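Local coordinates for protein Poly(Beta-D-mannuronate) lyase (Pseudopedobacter saltans, PDB 7O79) that probably cleaves the alginate polymer poly(beta-D-mannuronate) as a polysaccharide lyase of family 6, built on a parallel beta-helix, at residues K113-W119 / K137-L143; Y118-R123 / V144-Q148. The contacts are given in a common frame with arbitrary orientation. Residues are numbered along the deposited sequence.

Interaction 1 (K113-W119 / K137-L143)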
loop_
_atom_site.group_PDB
_atom_site.type_symbol
_atom_site.label_atom_id
_atom_site.label_comp_id
_atom_site.label_asym_id
_atom_site.label_seq_id
_atom_site.Cartn_x
_atom_site.Cartn_y
_atom_site.Cartn_z
ATOM N N LYS A 113 18.442 -12.515 -3.030
ATOM C CA LYS A 113 17.070 -12.057 -2.812
ATOM C C LYS A 113 16.562 -12.419 -1.418
ATOM O O LYS A 113 15.811 -11.656 -0.799
ATOM C CB LYS A 113 16.160 -12.653 -3.889
ATOM C CG LYS A 113 14.665 -12.479 -3.630
ATOM C CD LYS A 113 13.836 -13.132 -4.727
ATOM C CE LYS A 113 13.790 -14.660 -4.608
ATOM N NZ LYS A 113 12.784 -15.222 -5.569
ATOM N N SER A 114 16.965 -13.576 -0.902
ATOM C CA SER A 114 16.517 -14.042 0.404
ATOM C C SER A 114 17.062 -13.220 1.569
ATOM O O SER A 114 16.601 -13.401 2.696
ATOM C CB SER A 114 16.930 -15.493 0.571
ATOM O OG SER A 114 18.347 -15.553 0.601
ATOM N N THR A 115 18.032 -12.342 1.341
ATOM C CA THR A 115 18.478 -11.422 2.384
ATOM C C THR A 115 17.450 -10.293 2.442
ATOM O O THR A 115 17.528 -9.308 1.699
ATOM C CB THR A 115 19.879 -10.910 2.083
ATOM O OG1 THR A 115 20.783 -12.022 2.029
ATOM C CG2 THR A 115 20.349 -9.948 3.174
ATOM N N GLY A 116 16.459 -10.450 3.316
ATOM C CA GLY A 116 15.335 -9.525 3.373
ATOM C C GLY A 116 15.553 -8.324 4.282
ATOM O O GLY A 116 16.165 -8.431 5.345
ATOM N N TYR A 117 15.024 -7.176 3.847
ATOM C CA TYR A 117 14.866 -5.993 4.690
ATOM C C TYR A 117 13.930 -4.989 4.013
ATOM O O TYR A 117 13.807 -4.963 2.778
ATOM C CB TYR A 117 16.216 -5.334 5.009
ATOM C CG TYR A 117 17.159 -5.054 3.838
ATOM C CD1 TYR A 117 17.095 -3.848 3.145
ATOM C CD2 TYR A 117 18.169 -5.947 3.493
ATOM C CE1 TYR A 117 17.962 -3.566 2.098
ATOM C CE2 TYR A 117 19.054 -5.667 2.450
ATOM C CZ TYR A 117 18.949 -4.469 1.759
ATOM O OH TYR A 117 19.818 -4.160 0.721
ATOM N N TYR A 118 13.257 -4.180 4.831
ATOM C CA TYR A 118 12.443 -3.110 4.267
ATOM C C TYR A 118 13.337 -2.005 3.718
ATOM O O TYR A 118 14.517 -1.900 4.054
ATOM C CB TYR A 118 11.531 -2.464 5.309
ATOM C CG TYR A 118 10.542 -3.334 6.025
ATOM C CD1 TYR A 118 10.888 -3.978 7.203
ATOM C CD2 TYR A 118 9.236 -3.471 5.556
ATOM C CE1 TYR A 118 9.974 -4.763 7.883
ATOM C CE2 TYR A 118 8.310 -4.256 6.233
ATOM C CZ TYR A 118 8.682 -4.896 7.392
ATOM O OH TYR A 118 7.761 -5.675 8.078
ATOM N N TRP A 119 12.750 -1.134 2.903
ATOM C CA TRP A 119 13.457 0.104 2.618
ATOM C C TRP A 119 13.004 1.224 3.548
ATOM O O TRP A 119 13.836 2.006 4.026
ATOM C CB TRP A 119 13.295 0.476 1.143
ATOM C CG TRP A 119 14.352 -0.214 0.300
ATOM C CD1 TRP A 119 15.161 -1.239 0.692
ATOM C CD2 TRP A 119 14.696 0.070 -1.057
ATOM N NE1 TRP A 119 15.993 -1.609 -0.332
ATOM C CE2 TRP A 119 15.724 -0.820 -1.421
ATOM C CE3 TRP A 119 14.231 0.990 -2.000
ATOM C CZ2 TRP A 119 16.308 -0.813 -2.686
ATOM C CZ3 TRP A 119 14.806 0.989 -3.268
ATOM C CH2 TRP A 119 15.842 0.097 -3.593
ATOM N N LYS A 137 14.461 -1.996 -5.849
ATOM C CA LYS A 137 14.515 -2.971 -4.764
ATOM C C LYS A 137 14.210 -4.371 -5.293
ATOM O O LYS A 137 13.238 -4.575 -6.031
ATOM C CB LYS A 137 13.537 -2.607 -3.654
ATOM C CG LYS A 137 13.673 -3.507 -2.435
ATOM C CD LYS A 137 12.561 -3.273 -1.416
ATOM C CE LYS A 137 13.026 -3.666 -0.038
ATOM N NZ LYS A 137 12.777 -5.133 0.211
ATOM N N ASN A 138 15.053 -5.345 -4.931
ATOM C CA ASN A 138 14.937 -6.656 -5.549
ATOM C C ASN A 138 14.963 -7.809 -4.552
ATOM O O ASN A 138 14.988 -8.970 -4.976
ATOM C CB ASN A 138 16.023 -6.831 -6.622
ATOM C CG ASN A 138 17.419 -7.038 -6.044
ATOM O OD1 ASN A 138 17.623 -7.011 -4.832
ATOM N ND2 ASN A 138 18.383 -7.288 -6.925
ATOM N N ASN A 139 14.910 -7.534 -3.251
ATOM C CA ASN A 139 14.965 -8.563 -2.219
ATOM C C ASN A 139 13.634 -8.667 -1.483
ATOM O O ASN A 139 12.721 -7.853 -1.661
ATOM C CB ASN A 139 16.089 -8.278 -1.216
ATOM C CG ASN A 139 15.910 -6.938 -0.496
ATOM O OD1 ASN A 139 15.286 -6.016 -1.023
ATOM N ND2 ASN A 139 16.444 -6.841 0.716
ATOM N N MET A 140 13.553 -9.683 -0.626
ATOM C CA MET A 140 12.387 -9.930 0.205
ATOM C C MET A 140 12.112 -8.735 1.122
ATOM O O MET A 140 12.987 -7.906 1.373
ATOM C CB MET A 140 12.601 -11.200 1.037
ATOM C CG MET A 140 12.464 -12.544 0.282
ATOM S SD MET A 140 11.261 -12.615 -1.083
ATOM C CE MET A 140 9.719 -12.599 -0.191
ATOM N N GLN A 141 10.854 -8.661 1.625
ATOM C CA GLN A 141 10.285 -7.638 2.517
ATOM C C GLN A 141 9.655 -6.504 1.720
ATOM O O GLN A 141 10.167 -6.109 0.666
ATOM C CB GLN A 141 11.326 -7.099 3.505
ATOM C CG GLN A 141 11.731 -8.157 4.506
ATOM C CD GLN A 141 10.576 -8.511 5.418
ATOM O OE1 GLN A 141 9.950 -9.554 5.276
ATOM N NE2 GLN A 141 10.407 -7.717 6.472
ATOM N N PRO A 142 8.534 -5.976 2.191
ATOM C CA PRO A 142 7.915 -4.830 1.513
ATOM C C PRO A 142 8.892 -3.667 1.385
ATOM O O PRO A 142 9.822 -3.511 2.183
ATOM C CB PRO A 142 6.734 -4.471 2.421
ATOM C CG PRO A 142 6.455 -5.698 3.231
ATOM C CD PRO A 142 7.766 -6.455 3.350
ATOM N N LEU A 143 8.690 -2.860 0.345
ATOM C CA LEU A 143 9.473 -1.637 0.217
ATOM C C LEU A 143 9.154 -0.680 1.368
ATOM O O LEU A 143 10.057 -0.172 2.052
ATOM C CB LEU A 143 9.197 -0.998 -1.147
ATOM C CG LEU A 143 10.228 0.006 -1.659
ATOM C CD1 LEU A 143 10.259 0.020 -3.182
ATOM C CD2 LEU A 143 9.958 1.403 -1.115
#

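Interaction 2 (Y118-R123 / V144-Q148)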
loop_
_atom_site.group_PDB
_atom_site.type_symbol
_atom_site.label_atom_id
_atom_site.label_comp_id
_atom_site.label_asym_id
_atom_site.label_seq_id
_atom_site.Cartn_x
_atom_site.Cartn_y
_atom_site.Cartn_z
ATOM N N TYR A 118 13.257 -4.180 4.831
ATOM C CA TYR A 118 12.443 -3.110 4.267
ATOM C C TYR A 118 13.337 -2.005 3.718
ATOM O O TYR A 118 14.517 -1.900 4.054
ATOM C CB TYR A 118 11.531 -2.464 5.309
ATOM C CG TYR A 118 10.542 -3.334 6.025
ATOM C CD1 TYR A 118 10.888 -3.978 7.203
ATOM C CD2 TYR A 118 9.236 -3.471 5.556
ATOM C CE1 TYR A 118 9.974 -4.763 7.883
ATOM C CE2 TYR A 118 8.310 -4.256 6.233
ATOM C CZ TYR A 118 8.682 -4.896 7.392
ATOM O OH TYR A 118 7.761 -5.675 8.078
ATOM N N TRP A 119 12.750 -1.134 2.903
ATOM C CA TRP A 119 13.457 0.104 2.618
ATOM C C TRP A 119 13.004 1.224 3.548
ATOM O O TRP A 119 13.836 2.006 4.026
ATOM C CB TRP A 119 13.295 0.476 1.143
ATOM C CG TRP A 119 14.352 -0.214 0.300
ATOM C CD1 TRP A 119 15.161 -1.239 0.692
ATOM C CD2 TRP A 119 14.696 0.070 -1.057
ATOM N NE1 TRP A 119 15.993 -1.609 -0.332
ATOM C CE2 TRP A 119 15.724 -0.820 -1.421
ATOM C CE3 TRP A 119 14.231 0.990 -2.000
ATOM C CZ2 TRP A 119 16.308 -0.813 -2.686
ATOM C CZ3 TRP A 119 14.806 0.989 -3.268
ATOM C CH2 TRP A 119 15.842 0.097 -3.593
ATOM N N VAL A 120 11.714 1.272 3.887
ATOM C CA VAL A 120 11.201 2.242 4.847
ATOM C C VAL A 120 10.234 1.510 5.766
ATOM O O VAL A 120 9.290 0.868 5.293
ATOM C CB VAL A 120 10.487 3.433 4.154
ATOM C CG1 VAL A 120 9.969 4.408 5.186
ATOM C CG2 VAL A 120 11.415 4.137 3.164
ATOM N N LEU A 121 10.451 1.611 7.074
ATOM C CA LEU A 121 9.589 0.956 8.045
ATOM C C LEU A 121 9.073 1.974 9.046
ATOM O O LEU A 121 9.861 2.697 9.666
ATOM C CB LEU A 121 10.321 -0.179 8.775
ATOM C CG LEU A 121 9.462 -0.850 9.851
ATOM C CD1 LEU A 121 8.246 -1.533 9.262
ATOM C CD2 LEU A 121 10.281 -1.839 10.698
ATOM N N PHE A 122 7.751 2.036 9.198
ATOM C CA PHE A 122 7.136 2.919 10.184
ATOM C C PHE A 122 6.843 2.160 11.470
ATOM O O PHE A 122 6.203 1.102 11.444
ATOM C CB PHE A 122 5.852 3.535 9.634
ATOM C CG PHE A 122 6.099 4.550 8.578
ATOM C CD1 PHE A 122 6.267 5.877 8.927
ATOM C CD2 PHE A 122 6.163 4.190 7.235
ATOM C CE1 PHE A 122 6.496 6.841 7.960
ATOM C CE2 PHE A 122 6.393 5.166 6.262
ATOM C CZ PHE A 122 6.570 6.479 6.628
ATOM N N ARG A 123 7.277 2.730 12.588
ATOM C CA ARG A 123 7.127 2.099 13.887
ATOM C C ARG A 123 6.941 3.180 14.959
ATOM O O ARG A 123 7.635 3.218 15.977
ATOM C CB ARG A 123 8.342 1.210 14.146
ATOM C CG ARG A 123 8.207 0.280 15.278
ATOM C CD ARG A 123 9.473 -0.565 15.352
ATOM N NE ARG A 123 9.722 -1.026 16.711
ATOM C CZ ARG A 123 9.909 -0.222 17.761
ATOM N NH1 ARG A 123 9.900 1.109 17.627
ATOM N NH2 ARG A 123 10.126 -0.756 18.956
ATOM N N VAL A 144 7.868 -0.453 1.618
ATOM C CA VAL A 144 7.403 0.373 2.727
ATOM C C VAL A 144 6.542 -0.504 3.613
ATOM O O VAL A 144 5.607 -1.148 3.125
ATOM C CB VAL A 144 6.594 1.601 2.250
ATOM C CG1 VAL A 144 6.064 2.370 3.455
ATOM C CG2 VAL A 144 7.436 2.511 1.394
ATOM N N GLY A 145 6.841 -0.522 4.910
ATOM C CA GLY A 145 6.020 -1.224 5.873
ATOM C C GLY A 145 5.511 -0.348 7.002
ATOM O O GLY A 145 6.162 0.614 7.408
ATOM N N ASN A 146 4.347 -0.712 7.531
ATOM C CA ASN A 146 3.838 -0.131 8.763
ATOM C C ASN A 146 3.678 -1.239 9.785
ATOM O O ASN A 146 3.082 -2.281 9.499
ATOM C CB ASN A 146 2.507 0.620 8.550
ATOM C CG ASN A 146 2.100 1.440 9.767
ATOM O OD1 ASN A 146 2.686 2.487 10.047
ATOM N ND2 ASN A 146 1.057 0.991 10.472
ATOM N N ASP A 147 4.188 -0.989 10.980
ATOM C CA ASP A 147 4.328 -1.979 12.027
ATOM C C ASP A 147 2.969 -2.200 12.713
ATOM O O ASP A 147 2.041 -1.391 12.601
ATOM C CB ASP A 147 5.412 -1.478 12.991
ATOM C CG ASP A 147 6.047 -2.572 13.795
ATOM O OD1 ASP A 147 7.057 -3.109 13.276
ATOM O OD2 ASP A 147 5.577 -2.871 14.928
ATOM N N GLN A 148 2.852 -3.320 13.423
ATOM C CA GLN A 148 1.561 -3.737 13.961
ATOM C C GLN A 148 1.102 -2.915 15.158
ATOM O O GLN A 148 -0.108 -2.751 15.355
ATOM C CB GLN A 148 1.615 -5.234 14.309
ATOM C CG GLN A 148 0.334 -5.839 14.902
ATOM C CD GLN A 148 -0.897 -5.647 14.034
ATOM O OE1 GLN A 148 -0.828 -5.686 12.807
ATOM N NE2 GLN A 148 -2.044 -5.457 14.680
#

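Interaction 1 (K113-W119 / K137-L143)
Residues 113-119 and 137-143 are corresponding turns on successive coils of a parallel beta-helix, each leading into a strand of the same sheet. At the start, Lys113 O accepts a straight hydrogen bond from Met140 N (3.0 Å, 168° at the hydrogen), while the ammonium group of Lys113 reaches Asp169 in a salt bridge. Thr115 turns its side chain away but offers its carbonyl, which receives Asn139 ND2 at 2.9 Å from Thr115 O. Gly116 lies close to the other coil: its CA is 3.5 Å from Met140 O, and a CB at the ideal position would come tightly against Met140 CB and Gln141 CG. Tyr117 N then donates to Met140 O over 3.3 Å, and one face of the Tyr117 ring carries Asn139 ND2, 3.3 Å from Tyr117 CE2; the phenol hydroxyl bonds to Phe108 O. Tyr117 O is held by Lys137 NZ at 2.8 Å, an amine that also donates to Asn139 OD1 (2.9 Å) and Gln141 O (2.8 Å), so one buried lysine gathers these oxygens, with a weak bond from NZ to Asn139 O (3.3 Å). Tyr118 packs its CE2 3.7 Å from Pro142 CD, and its hydroxyl bonds to Arg176. At the corner, Trp119 N donates to Leu143 O (3.0 Å), and Lys137 CB sits 3.5 Å above the centroid of the Trp119 six-membered ring, 13° off its normal: a CH-pi contact.

Interaction 2 (Y118-R123 / V144-Q148)
Three backbone hydrogen bonds define a parallel beta ladder between residues 118-123 and 144-148. Gly145 is bonded to the neighbouring strand through both its polar backbone atoms: Gly145 N donates to Val120 O (2.8 Å, 163°), and Gly145 O accepts from Phe122 N (2.8 Å, 172°). The third bond, Asp147 N to Phe122 O, has a similar length of 2.9 Å but is more bent at 143°. Donors and acceptors thus come in turn from each strand (Val120 O, Gly145 N and O, Phe122 N and O, Asp147 N); with CA-CA spacings of 4.7 Å at Val120-Val144, Leu121-Gly145 and Phe122-Asn146, this is the parallel pattern expected between coils of a beta-helix. Val120 O also receives a CA-H...O contact from Val144 CA at 3.2 Å. The Tyr118 ring runs beside Gly145, with Tyr118 CE2 3.8 Å from Gly145 CA; an ideal CB there would clash with that ring atom at 2.4 Å. On the opposite face, Val120 CB meets Val144 CG2 at 4.2 Å and Phe122 CE2 meets Val144 CG1 at 4.0 Å. The Asn146 amide, on the same face, is satisfied beyond the pair: OD1 accepts from Asn154 and hydrogen-bonds to Ser151 OG, while ND2 donates to Trp178 O. Within the sheet, strand 118-122 lies between 89-93 and 144-146, with Phe122 stacked on Phe93; 175-177 follows on the far side of 144-146, where Phe175 touches Val144.

How the interactions relate
The two contacts pair the same two coils of the beta-helix, with centres 12 Å apart. Interaction 1 joins the turns, and interaction 2 continues directly from it into neighbouring parallel strands 118-122 and 144-146. Along the chain their segments alternate: 113-119 and the overlapping 118-123 come first, then, after strand 128-135 on another sheet, 137-143 and 144-148. Tyr118 and Trp119 belong to both contacts. At the junction Leu143 O, already bonded to Trp119 N, lies 2.9 Å from Val120 N, a probable hydrogen bond. From Gly116-Met140 through Trp119-Leu143 and Val120-Val144 to Arg123-Asp147, facing residues keep a 24-residue offset, so turn and sheet form one continuous coil-to-coil interface; Lys113-Asn139, offset by 26, departs from it.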